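Local coordinates for protein glucose-6-phosphate 1-dehydrogenase (PDB 7E6I) that catalyses the first, NADP-dependent step of the oxidative pentose phosphate pathway, oxidising glucose 6-phosphate to 6-phosphoglucono-1,5-lactone, at residues Val215-Lys220 / Asn244-Val249; Asp240-His245 / Thr315-Gly320; Val334-Lys339 / Asp469-Phe474. All coordinates share one frame; numbering follows the deposited sequence.

All three contacts lie on the large mixed sheet of the C-terminal domain. Interactions 1 and 2 are buried and share helix 236-254, which presses apolar side chains against strands 212-220 and 316-321 while its polar side chains hold the sugar. Interaction 3 is only partly buried and lies on the other face of the sheet, where helix 471-476 meets strand 333-338, the strand between those two. Its chemistry changes accordingly: interactions 1 and 2 join only apolar side chains across the segments, whereas interaction 3 adds an arginine guanidinium under a leucine. Each contact also holds a residue that binds the sugar: His245, shared by interactions 1 and 2, Asp240 in interaction 2 and Lys339 in interaction 3.

Interaction 1: Val215-Lys220 / Asn244-Val249; sequences VQVVFK and NHLLQV. With BG6 (6-O-phosphono-beta-D-glucopyranose), chain B.
NE2 of His245 meets the anomeric hydroxyl O1 of the bound glucose 6-phosphate at 2.8 Å in a nearly straight bond (165°), and C1 of the sugar lies at the edge of the imidazole, in its plane. With CG anti to the carbonyl carbon and beside the backbone N (chi1 -56°), the ring is placed where NE2 meets O1. Asn244 packs on one ring face, with OD1 3.4 Å above the centre of the His245 ring, and the same oxygen accepts a hydrogen bond from the backbone N-H of His245. At ND1 the imidazole is hydrogen-bonded to Asp182 OD1, so both ring nitrogens are fixed and its rotation is set; Tyr184 stacks on it as well. Replacing the imidazole by the methyl of an alanine is likely to leave O1 of the sugar and the Asp182 carboxylate without this partner.

One residue further on, the helix turns an apolar flank to the strand. Leu246 holds the centre: its CD1 touches CB of Phe219 at 3.7 Å, and its CD2 comes within 4.0 Å of CG1 of Val217, the two side chains sliding past each other in opposite directions. That same Val217 methyl also meets CG1 of Val249 at 4.1 Å, one helical turn after His245. Phe219, with its ring anti to the backbone N, extends toward the sugar and presents an edge to C6. Segments 215-220 and 244-249 run roughly antiparallel (151°), the two axes approaching to 9.1 Å. The arrangement is that of a helix laid on the sheet of the glucose-6-phosphate dehydrogenase C-terminal domain, carrying at the substrate pocket the histidine that is, by similarity, the proton acceptor.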
loop_
_atom_site.group_PDB
_atom_site.type_symbol
_atom_site.label_atom_id
_atom_site.label_comp_id
_atom_site.label_asym_id
_atom_site.label_seq_id
_atom_site.Cartn_x
_atom_site.Cartn_y
_atom_site.Cartn_z
ATOM N N VAL A 215 16.586 3.242 -11.524
ATOM C CA VAL A 215 15.542 3.370 -10.520
ATOM C C VAL A 215 15.278 1.994 -9.931
ATOM O O VAL A 215 15.110 1.023 -10.675
ATOM C CB VAL A 215 14.262 3.946 -11.134
ATOM C CG1 VAL A 215 13.156 4.013 -10.091
ATOM C CG2 VAL A 215 14.565 5.303 -11.765
ATOM N N GLN A 216 15.203 1.918 -8.603
ATOM C CA GLN A 216 14.949 0.675 -7.877
ATOM C C GLN A 216 13.901 0.913 -6.799
ATOM O O GLN A 216 14.018 1.872 -6.026
ATOM C CB GLN A 216 16.221 0.163 -7.205
ATOM C CG GLN A 216 17.226 -0.521 -8.108
ATOM C CD GLN A 216 18.393 -1.077 -7.307
ATOM O OE1 GLN A 216 18.291 -2.163 -6.725
ATOM N NE2 GLN A 216 19.498 -0.333 -7.256
ATOM N N VAL A 217 12.892 0.044 -6.740
ATOM C CA VAL A 217 11.980 -0.047 -5.598
ATOM C C VAL A 217 12.222 -1.396 -4.932
ATOM O O VAL A 217 12.179 -2.429 -5.599
ATOM C CB VAL A 217 10.504 0.099 -6.020
ATOM C CG1 VAL A 217 9.619 0.107 -4.801
ATOM C CG2 VAL A 217 10.297 1.366 -6.820
ATOM N N VAL A 218 12.482 -1.391 -3.627
ATOM C CA VAL A 218 13.059 -2.541 -2.940
ATOM C C VAL A 218 12.199 -2.900 -1.734
ATOM O O VAL A 218 11.880 -2.030 -0.911
ATOM C CB VAL A 218 14.499 -2.262 -2.490
ATOM C CG1 VAL A 218 15.027 -3.446 -1.720
ATOM C CG2 VAL A 218 15.390 -1.956 -3.711
ATOM N N PHE A 219 11.835 -4.185 -1.629
ATOM C CA PHE A 219 11.029 -4.712 -0.531
ATOM C C PHE A 219 11.732 -5.941 0.014
ATOM O O PHE A 219 11.983 -6.899 -0.729
ATOM C CB PHE A 219 9.616 -5.063 -1.007
ATOM C CG PHE A 219 8.760 -5.801 0.005
ATOM C CD1 PHE A 219 8.873 -7.172 0.174
ATOM C CD2 PHE A 219 7.785 -5.130 0.724
ATOM C CE1 PHE A 219 8.051 -7.858 1.077
ATOM C CE2 PHE A 219 6.968 -5.802 1.616
ATOM C CZ PHE A 219 7.097 -7.168 1.791
ATOM N N LYS A 220 12.055 -5.911 1.300
ATOM C CA LYS A 220 12.724 -7.024 1.952
ATOM C C LYS A 220 11.979 -7.322 3.234
ATOM O O LYS A 220 11.669 -6.401 4.002
ATOM C CB LYS A 220 14.184 -6.701 2.265
ATOM C CG LYS A 220 15.126 -6.766 1.088
ATOM C CD LYS A 220 16.484 -6.227 1.493
ATOM C CE LYS A 220 17.557 -7.310 1.445
ATOM N NZ LYS A 220 18.921 -6.755 1.744
ATOM N N ASN A 244 0.811 -4.470 -6.498
ATOM C CA ASN A 244 0.063 -3.408 -5.837
ATOM C C ASN A 244 0.992 -2.415 -5.140
ATOM O O ASN A 244 1.283 -1.363 -5.712
ATOM C CB ASN A 244 -0.945 -3.998 -4.841
ATOM C CG ASN A 244 -0.449 -5.274 -4.207
ATOM O OD1 ASN A 244 0.287 -5.245 -3.224
ATOM N ND2 ASN A 244 -0.853 -6.399 -4.756
ATOM N N HIS A 245 1.459 -2.723 -3.924
ATOM C CA HIS A 245 2.242 -1.763 -3.142
ATOM C C HIS A 245 3.402 -1.181 -3.938
ATOM O O HIS A 245 3.512 0.042 -4.107
ATOM C CB HIS A 245 2.784 -2.423 -1.875
ATOM C CG HIS A 245 1.727 -3.040 -1.020
ATOM N ND1 HIS A 245 0.475 -2.480 -0.866
ATOM C CD2 HIS A 245 1.727 -4.174 -0.285
ATOM C CE1 HIS A 245 -0.243 -3.237 -0.058
ATOM N NE2 HIS A 245 0.491 -4.274 0.305
ATOM N N LEU A 246 4.304 -2.044 -4.418
ATOM C CA LEU A 246 5.506 -1.538 -5.074
ATOM C C LEU A 246 5.166 -0.799 -6.367
ATOM O O LEU A 246 5.785 0.227 -6.682
ATOM C CB LEU A 246 6.480 -2.693 -5.329
ATOM C CG LEU A 246 7.058 -3.391 -4.075
ATOM C CD1 LEU A 246 8.397 -4.055 -4.369
ATOM C CD2 LEU A 246 7.195 -2.396 -2.899
ATOM N N LEU A 247 4.191 -1.299 -7.131
ATOM C CA LEU A 247 3.794 -0.595 -8.345
ATOM C C LEU A 247 3.246 0.788 -8.017
ATOM O O LEU A 247 3.525 1.759 -8.729
ATOM C CB LEU A 247 2.765 -1.408 -9.124
ATOM C CG LEU A 247 2.379 -0.808 -10.482
ATOM C CD1 LEU A 247 3.637 -0.569 -11.327
ATOM C CD2 LEU A 247 1.389 -1.704 -11.227
ATOM N N GLN A 248 2.481 0.897 -6.932
ATOM C CA GLN A 248 1.976 2.197 -6.502
ATOM C C GLN A 248 3.118 3.182 -6.277
ATOM O O GLN A 248 3.117 4.287 -6.828
ATOM C CB GLN A 248 1.157 2.040 -5.219
ATOM C CG GLN A 248 -0.270 1.558 -5.429
ATOM C CD GLN A 248 -1.111 2.541 -6.230
ATOM O OE1 GLN A 248 -0.762 3.709 -6.366
ATOM N NE2 GLN A 248 -2.224 2.068 -6.763
ATOM N N VAL A 249 4.105 2.787 -5.463
ATOM C CA VAL A 249 5.271 3.628 -5.215
ATOM C C VAL A 249 5.919 4.053 -6.526
ATOM O O VAL A 249 6.225 5.231 -6.737
ATOM C CB VAL A 249 6.277 2.886 -4.319
ATOM C CG1 VAL A 249 7.611 3.640 -4.288
ATOM C CG2 VAL A 249 5.698 2.686 -2.927
HETATM C C1 BG6 B . 0.505 -7.246 2.604
HETATM C C2 BG6 B . 1.132 -8.560 2.139
HETATM O O1 BG6 B . -0.234 -6.620 1.633
HETATM O O5 BG6 B . 1.597 -6.297 3.002
HETATM C C3 BG6 B . 2.015 -9.144 3.186
HETATM O O2 BG6 B . 0.127 -9.515 1.771
HETATM C C4 BG6 B . 3.108 -8.196 3.560
HETATM O O3 BG6 B . 2.642 -10.359 2.695
HETATM C C5 BG6 B . 2.525 -6.857 4.011
HETATM O O4 BG6 B . 3.894 -8.792 4.600
HETATM C C6 BG6 B . 3.571 -5.800 4.237
HETATM O O6 BG6 B . 2.909 -4.613 4.634
HETATM P P BG6 B . 3.697 -3.594 5.682
HETATM O O1P BG6 B . 5.020 -3.374 4.975
HETATM O O2P BG6 B . 3.846 -4.287 7.010
HETATM O O3P BG6 B . 2.948 -2.283 5.917
#

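Interaction 2: Asp240-His245 / Thr315-Gly320. With BG6 (6-O-phosphono-beta-D-glucopyranose), chain B.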
loop_
_atom_site.group_PDB
_atom_site.type_symbol
_atom_site.label_atom_id
_atom_site.label_comp_id
_atom_site.label_asym_id
_atom_site.label_seq_id
_atom_site.Cartn_x
_atom_site.Cartn_y
_atom_site.Cartn_z
ATOM N N ASP A 240 1.593 -10.554 -4.237
ATOM C CA ASP A 240 1.401 -10.162 -2.847
ATOM C C ASP A 240 1.720 -8.686 -2.630
ATOM O O ASP A 240 0.983 -7.996 -1.923
ATOM C CB ASP A 240 2.241 -11.036 -1.914
ATOM C CG ASP A 240 1.794 -10.911 -0.450
ATOM O OD1 ASP A 240 0.570 -10.771 -0.194
ATOM O OD2 ASP A 240 2.661 -10.943 0.446
ATOM N N VAL A 241 2.818 -8.183 -3.209
ATOM C CA VAL A 241 3.271 -6.825 -2.901
ATOM C C VAL A 241 3.747 -6.056 -4.128
ATOM O O VAL A 241 3.834 -4.827 -4.092
ATOM C CB VAL A 241 4.390 -6.831 -1.844
ATOM C CG1 VAL A 241 3.934 -7.558 -0.565
ATOM C CG2 VAL A 241 5.684 -7.427 -2.421
ATOM N N MET A 242 4.087 -6.748 -5.210
ATOM C CA MET A 242 4.682 -6.037 -6.340
ATOM C C MET A 242 3.624 -5.452 -7.275
ATOM O O MET A 242 3.718 -4.277 -7.647
ATOM C CB MET A 242 5.639 -6.952 -7.112
ATOM C CG MET A 242 6.618 -7.702 -6.204
ATOM S SD MET A 242 7.928 -8.628 -7.064
ATOM C CE MET A 242 8.666 -7.314 -8.047
ATOM N N GLN A 243 2.620 -6.254 -7.653
ATOM C CA GLN A 243 1.516 -5.766 -8.480
ATOM C C GLN A 243 0.774 -4.588 -7.828
ATOM O O GLN A 243 0.138 -3.794 -8.528
ATOM C CB GLN A 243 0.545 -6.926 -8.753
ATOM C CG GLN A 243 -0.666 -6.617 -9.656
ATOM C CD GLN A 243 -1.834 -5.979 -8.902
ATOM O OE1 GLN A 243 -1.949 -6.093 -7.677
ATOM N NE2 GLN A 243 -2.687 -5.271 -9.637
ATOM N N ASN A 244 0.811 -4.470 -6.498
ATOM C CA ASN A 244 0.063 -3.408 -5.837
ATOM C C ASN A 244 0.992 -2.415 -5.140
ATOM O O ASN A 244 1.283 -1.363 -5.712
ATOM C CB ASN A 244 -0.945 -3.998 -4.841
ATOM C CG ASN A 244 -0.449 -5.274 -4.207
ATOM O OD1 ASN A 244 0.287 -5.245 -3.224
ATOM N ND2 ASN A 244 -0.853 -6.399 -4.756
ATOM N N HIS A 245 1.459 -2.723 -3.924
ATOM C CA HIS A 245 2.242 -1.763 -3.142
ATOM C C HIS A 245 3.402 -1.181 -3.938
ATOM O O HIS A 245 3.512 0.042 -4.107
ATOM C CB HIS A 245 2.784 -2.423 -1.875
ATOM C CG HIS A 245 1.727 -3.040 -1.020
ATOM N ND1 HIS A 245 0.475 -2.480 -0.866
ATOM C CD2 HIS A 245 1.727 -4.174 -0.285
ATOM C CE1 HIS A 245 -0.243 -3.237 -0.058
ATOM N NE2 HIS A 245 0.491 -4.274 0.305
ATOM N N THR A 315 8.914 -16.784 -3.912
ATOM C CA THR A 315 8.955 -15.955 -2.709
ATOM C C THR A 315 9.924 -14.782 -2.837
ATOM O O THR A 315 9.971 -13.923 -1.945
ATOM C CB THR A 315 9.303 -16.812 -1.474
ATOM O OG1 THR A 315 10.643 -17.302 -1.581
ATOM C CG2 THR A 315 8.364 -18.004 -1.370
ATOM N N PHE A 316 10.695 -14.723 -3.923
ATOM C CA PHE A 316 11.527 -13.577 -4.253
ATOM C C PHE A 316 11.431 -13.353 -5.746
ATOM O O PHE A 316 11.594 -14.303 -6.515
ATOM C CB PHE A 316 13.000 -13.792 -3.874
ATOM C CG PHE A 316 13.909 -12.690 -4.356
ATOM C CD1 PHE A 316 14.314 -12.620 -5.680
ATOM C CD2 PHE A 316 14.343 -11.718 -3.485
ATOM C CE1 PHE A 316 15.107 -11.604 -6.116
ATOM C CE2 PHE A 316 15.142 -10.704 -3.924
ATOM C CZ PHE A 316 15.525 -10.647 -5.248
ATOM N N ALA A 317 11.249 -12.098 -6.157
ATOM C CA ALA A 317 11.260 -11.745 -7.572
ATOM C C ALA A 317 11.926 -10.395 -7.780
ATOM O O ALA A 317 11.671 -9.442 -7.038
ATOM C CB ALA A 317 9.839 -11.704 -8.159
ATOM N N ALA A 318 12.759 -10.314 -8.813
ATOM C CA ALA A 318 13.256 -9.052 -9.340
ATOM C C ALA A 318 12.778 -8.960 -10.779
ATOM O O ALA A 318 12.900 -9.933 -11.529
ATOM C CB ALA A 318 14.780 -8.967 -9.246
ATOM N N ILE A 319 12.190 -7.821 -11.152
ATOM C CA ILE A 319 11.584 -7.649 -12.469
ATOM C C ILE A 319 12.073 -6.343 -13.072
ATOM O O ILE A 319 12.072 -5.307 -12.400
ATOM C CB ILE A 319 10.046 -7.640 -12.407
ATOM C CG1 ILE A 319 9.501 -8.900 -11.723
ATOM C CG2 ILE A 319 9.468 -7.477 -13.804
ATOM C CD1 ILE A 319 8.006 -8.777 -11.320
ATOM N N GLY A 320 12.462 -6.385 -14.344
ATOM C CA GLY A 320 12.857 -5.181 -15.056
ATOM C C GLY A 320 11.655 -4.557 -15.742
ATOM O O GLY A 320 10.780 -5.254 -16.254
HETATM C C1 BG6 B . 0.505 -7.246 2.604
HETATM C C2 BG6 B . 1.132 -8.560 2.139
HETATM O O1 BG6 B . -0.234 -6.620 1.633
HETATM O O5 BG6 B . 1.597 -6.297 3.002
HETATM C C3 BG6 B . 2.015 -9.144 3.186
HETATM O O2 BG6 B . 0.127 -9.515 1.771
HETATM C C4 BG6 B . 3.108 -8.196 3.560
HETATM O O3 BG6 B . 2.642 -10.359 2.695
HETATM C C5 BG6 B . 2.525 -6.857 4.011
HETATM O O4 BG6 B . 3.894 -8.792 4.600
HETATM C C6 BG6 B . 3.571 -5.800 4.237
HETATM O O6 BG6 B . 2.909 -4.613 4.634
HETATM P P BG6 B . 3.697 -3.594 5.682
HETATM O O1P BG6 B . 5.020 -3.374 4.975
HETATM O O2P BG6 B . 3.846 -4.287 7.010
HETATM O O3P BG6 B . 2.948 -2.283 5.917
#
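Met242 reaches strand 316-321 with its CG anti to the carbonyl carbon (chi1 -48°) and an extended second torsion, after which a bend at chi3 (56°) turns the terminal methyl along the strand. SD thereby rests against CB of Ala317 at 3.8 Å, while CE goes on to CD1 of Ile319 at 3.6 Å. Ala317 and Ile319 are alternate residues on one face of the strand, which opens with a classic beta bulge where Thr315 and Phe316 both face Gly288. A single thioether chain spans both, and the neighbouring strand 333-338 adds Met335 and Ala337, which also touch Met242.

The helix is not regular here. It widens into a pi-type turn across 240-245, and the N of Leu246 probably hydrogen-bonds to Val241 O, the i+5 spacing of such a turn. Within it, Asn244 ND2 donates to Gln243 OE1 at 3.1 Å, in the carbonyl plane of that amide, and also to Arg239 O.

On the flank facing the substrate, both carboxylate oxygens of Asp240 are engaged: OD1 accepts a hydrogen bond from O2 of the sugar and OD2 one from O3. The modelled lengths are very short and their exact values doubtful. One helix thus packs on the sheet through Met242 and grips neighbouring sugar hydroxyls through Asp240, as part of the glucose 6-phosphate binding site.

Interaction 3: Val334-Lys339 / Asp469-Phe474; sequences VMRAGK and DGLVEF. With BG6 (6-O-phosphono-beta-D-glucopyranose), chain B.
Leu471 lies over one face of the Arg336 guanidinium, its CD1 4.0 Å from NH1 of Arg336, while its CD2 approaches CD of the same arginine at 4.1 Å. The two side chains cross at about a right angle, and the leucine covers both parts of the arginine, CD1 meeting the flat group and CD2 the methylene before it. Arg336 starts out with CG between the backbone N and the carbonyl carbon (chi1 58°) and then runs extended to NE, which is hydrogen-bonded to Gln216 OE1 on strand 212-220. That bond helps to hold the guanidinium in place under Leu471. By similarity, Arg336 belongs to the second NADP(+) site, with Arg349 and Lys345 close by.

The other half of the contact is apolar. Val334 straddles one corner of the Phe474 ring: CE2 of Phe474 lies 3.9 Å from CG2 of Val334 and 4.0 Å from its CG1, the latter at the ring edge and in its plane. Phe474 also stacks on His478. The helix opens with Gly470 at the N-cap, and Phe474 N bonds to Gly470 O at 2.8 Å, closing the turn that sets Leu471 and Phe474 side by side toward the strand.

Where the strand ends, the bent side chain of Lys339 reaches the substrate instead: NZ donates to O3 of the sugar at 2.9 Å and forms a salt bridge with Glu221.

Strand 333-338 is flanked by strands 212-220 and 316-321; its Val334 and Arg336 face helix 471-476, while the intervening Met335 points to the opposite face, against helix 236-254, so the strand is sandwiched between two helices.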
loop_
_atom_site.group_PDB
_atom_site.type_symbol
_atom_site.label_atom_id
_atom_site.label_comp_id
_atom_site.label_asym_id
_atom_site.label_seq_id
_atom_site.Cartn_x
_atom_site.Cartn_y
_atom_site.Cartn_z
ATOM N N VAL A 334 13.937 -1.403 -11.943
ATOM C CA VAL A 334 13.833 -2.708 -11.307
ATOM C C VAL A 334 12.936 -2.600 -10.080
ATOM O O VAL A 334 13.108 -1.701 -9.243
ATOM C CB VAL A 334 15.210 -3.274 -10.923
ATOM C CG1 VAL A 334 15.041 -4.563 -10.100
ATOM C CG2 VAL A 334 16.038 -3.549 -12.159
ATOM N N MET A 335 11.984 -3.517 -9.971
ATOM C CA MET A 335 11.267 -3.758 -8.726
ATOM C C MET A 335 11.713 -5.112 -8.210
ATOM O O MET A 335 11.756 -6.082 -8.972
ATOM C CB MET A 335 9.757 -3.746 -8.936
ATOM C CG MET A 335 9.136 -2.353 -8.937
ATOM S SD MET A 335 7.323 -2.407 -9.100
ATOM C CE MET A 335 7.056 -4.169 -8.963
ATOM N N ARG A 336 12.057 -5.183 -6.932
ATOM C CA ARG A 336 12.508 -6.447 -6.372
ATOM C C ARG A 336 11.942 -6.608 -4.969
ATOM O O ARG A 336 11.998 -5.681 -4.156
ATOM C CB ARG A 336 14.044 -6.549 -6.380
ATOM C CG ARG A 336 14.820 -5.465 -5.625
ATOM C CD ARG A 336 16.310 -5.607 -5.972
ATOM N NE ARG A 336 17.175 -4.484 -5.594
ATOM C CZ ARG A 336 17.799 -4.390 -4.422
ATOM N NH1 ARG A 336 17.631 -5.346 -3.522
ATOM N NH2 ARG A 336 18.595 -3.358 -4.146
ATOM N N ALA A 337 11.372 -7.777 -4.705
ATOM C CA ALA A 337 10.698 -8.071 -3.449
ATOM C C ALA A 337 11.018 -9.500 -3.025
ATOM O O ALA A 337 11.027 -10.410 -3.863
ATOM C CB ALA A 337 9.184 -7.906 -3.579
ATOM N N GLY A 338 11.269 -9.694 -1.727
ATOM C CA GLY A 338 11.537 -11.021 -1.208
ATOM C C GLY A 338 11.125 -11.171 0.238
ATOM O O GLY A 338 11.181 -10.222 1.029
ATOM N N LYS A 339 10.696 -12.381 0.578
ATOM C CA LYS A 339 10.513 -12.815 1.951
ATOM C C LYS A 339 11.699 -13.683 2.345
ATOM O O LYS A 339 12.413 -14.214 1.491
ATOM C CB LYS A 339 9.202 -13.594 2.106
ATOM C CG LYS A 339 8.003 -12.718 2.508
ATOM C CD LYS A 339 6.745 -13.029 1.698
ATOM C CE LYS A 339 5.465 -12.907 2.521
ATOM N NZ LYS A 339 5.223 -11.571 3.124
ATOM N N ASP A 469 21.190 -15.745 -5.658
ATOM C CA ASP A 469 22.251 -15.681 -6.653
ATOM C C ASP A 469 21.738 -14.992 -7.905
ATOM O O ASP A 469 20.598 -15.204 -8.331
ATOM C CB ASP A 469 22.768 -17.087 -7.006
ATOM C CG ASP A 469 23.471 -17.774 -5.836
ATOM O OD1 ASP A 469 23.739 -18.999 -5.931
ATOM O OD2 ASP A 469 23.762 -17.090 -4.824
ATOM N N GLY A 470 22.591 -14.166 -8.498
ATOM C CA GLY A 470 22.284 -13.485 -9.734
ATOM C C GLY A 470 21.748 -12.076 -9.578
ATOM O O GLY A 470 21.639 -11.369 -10.588
ATOM N N LEU A 471 21.428 -11.648 -8.348
ATOM C CA LEU A 471 20.787 -10.351 -8.134
ATOM C C LEU A 471 21.733 -9.205 -8.457
ATOM O O LEU A 471 21.404 -8.318 -9.254
ATOM C CB LEU A 471 20.292 -10.237 -6.687
ATOM C CG LEU A 471 19.149 -9.260 -6.364
ATOM C CD1 LEU A 471 19.649 -8.184 -5.456
ATOM C CD2 LEU A 471 18.471 -8.659 -7.612
ATOM N N VAL A 472 22.919 -9.211 -7.843
ATOM C CA VAL A 472 23.892 -8.139 -8.050
ATOM C C VAL A 472 24.223 -7.990 -9.533
ATOM O O VAL A 472 24.367 -6.872 -10.047
ATOM C CB VAL A 472 25.145 -8.411 -7.198
ATOM C CG1 VAL A 472 26.346 -7.746 -7.789
ATOM C CG2 VAL A 472 24.925 -7.904 -5.803
ATOM N N GLU A 473 24.321 -9.119 -10.245
ATOM C CA GLU A 473 24.508 -9.115 -11.694
ATOM C C GLU A 473 23.289 -8.531 -12.400
ATOM O O GLU A 473 23.420 -7.735 -13.340
ATOM C CB GLU A 473 24.756 -10.558 -12.166
ATOM C CG GLU A 473 25.967 -10.828 -13.032
ATOM C CD GLU A 473 26.305 -12.350 -13.124
ATOM O OE1 GLU A 473 27.136 -12.854 -12.315
ATOM O OE2 GLU A 473 25.727 -13.050 -13.995
ATOM N N PHE A 474 22.090 -8.942 -11.972
ATOM C CA PHE A 474 20.854 -8.392 -12.526
ATOM C C PHE A 474 20.819 -6.869 -12.388
ATOM O O PHE A 474 20.453 -6.157 -13.335
ATOM C CB PHE A 474 19.658 -9.049 -11.824
ATOM C CG PHE A 474 18.308 -8.752 -12.450
ATOM C CD1 PHE A 474 17.803 -9.550 -13.470
ATOM C CD2 PHE A 474 17.518 -7.705 -11.977
ATOM C CE1 PHE A 474 16.554 -9.290 -14.034
ATOM C CE2 PHE A 474 16.267 -7.442 -12.536
ATOM C CZ PHE A 474 15.787 -8.237 -13.562
HETATM C C1 BG6 B . 0.505 -7.246 2.604
HETATM C C2 BG6 B . 1.132 -8.560 2.139
HETATM O O1 BG6 B . -0.234 -6.620 1.633
HETATM O O5 BG6 B . 1.597 -6.297 3.002
HETATM C C3 BG6 B . 2.015 -9.144 3.186
HETATM O O2 BG6 B . 0.127 -9.515 1.771
HETATM C C4 BG6 B . 3.108 -8.196 3.560
HETATM O O3 BG6 B . 2.642 -10.359 2.695
HETATM C C5 BG6 B . 2.525 -6.857 4.011
HETATM O O4 BG6 B . 3.894 -8.792 4.600
HETATM C C6 BG6 B . 3.571 -5.800 4.237
HETATM O O6 BG6 B . 2.909 -4.613 4.634
HETATM P P BG6 B . 3.697 -3.594 5.682
HETATM O O1P BG6 B . 5.020 -3.374 4.975
HETATM O O2P BG6 B . 3.846 -4.287 7.010
HETATM O O3P BG6 B . 2.948 -2.283 5.917
#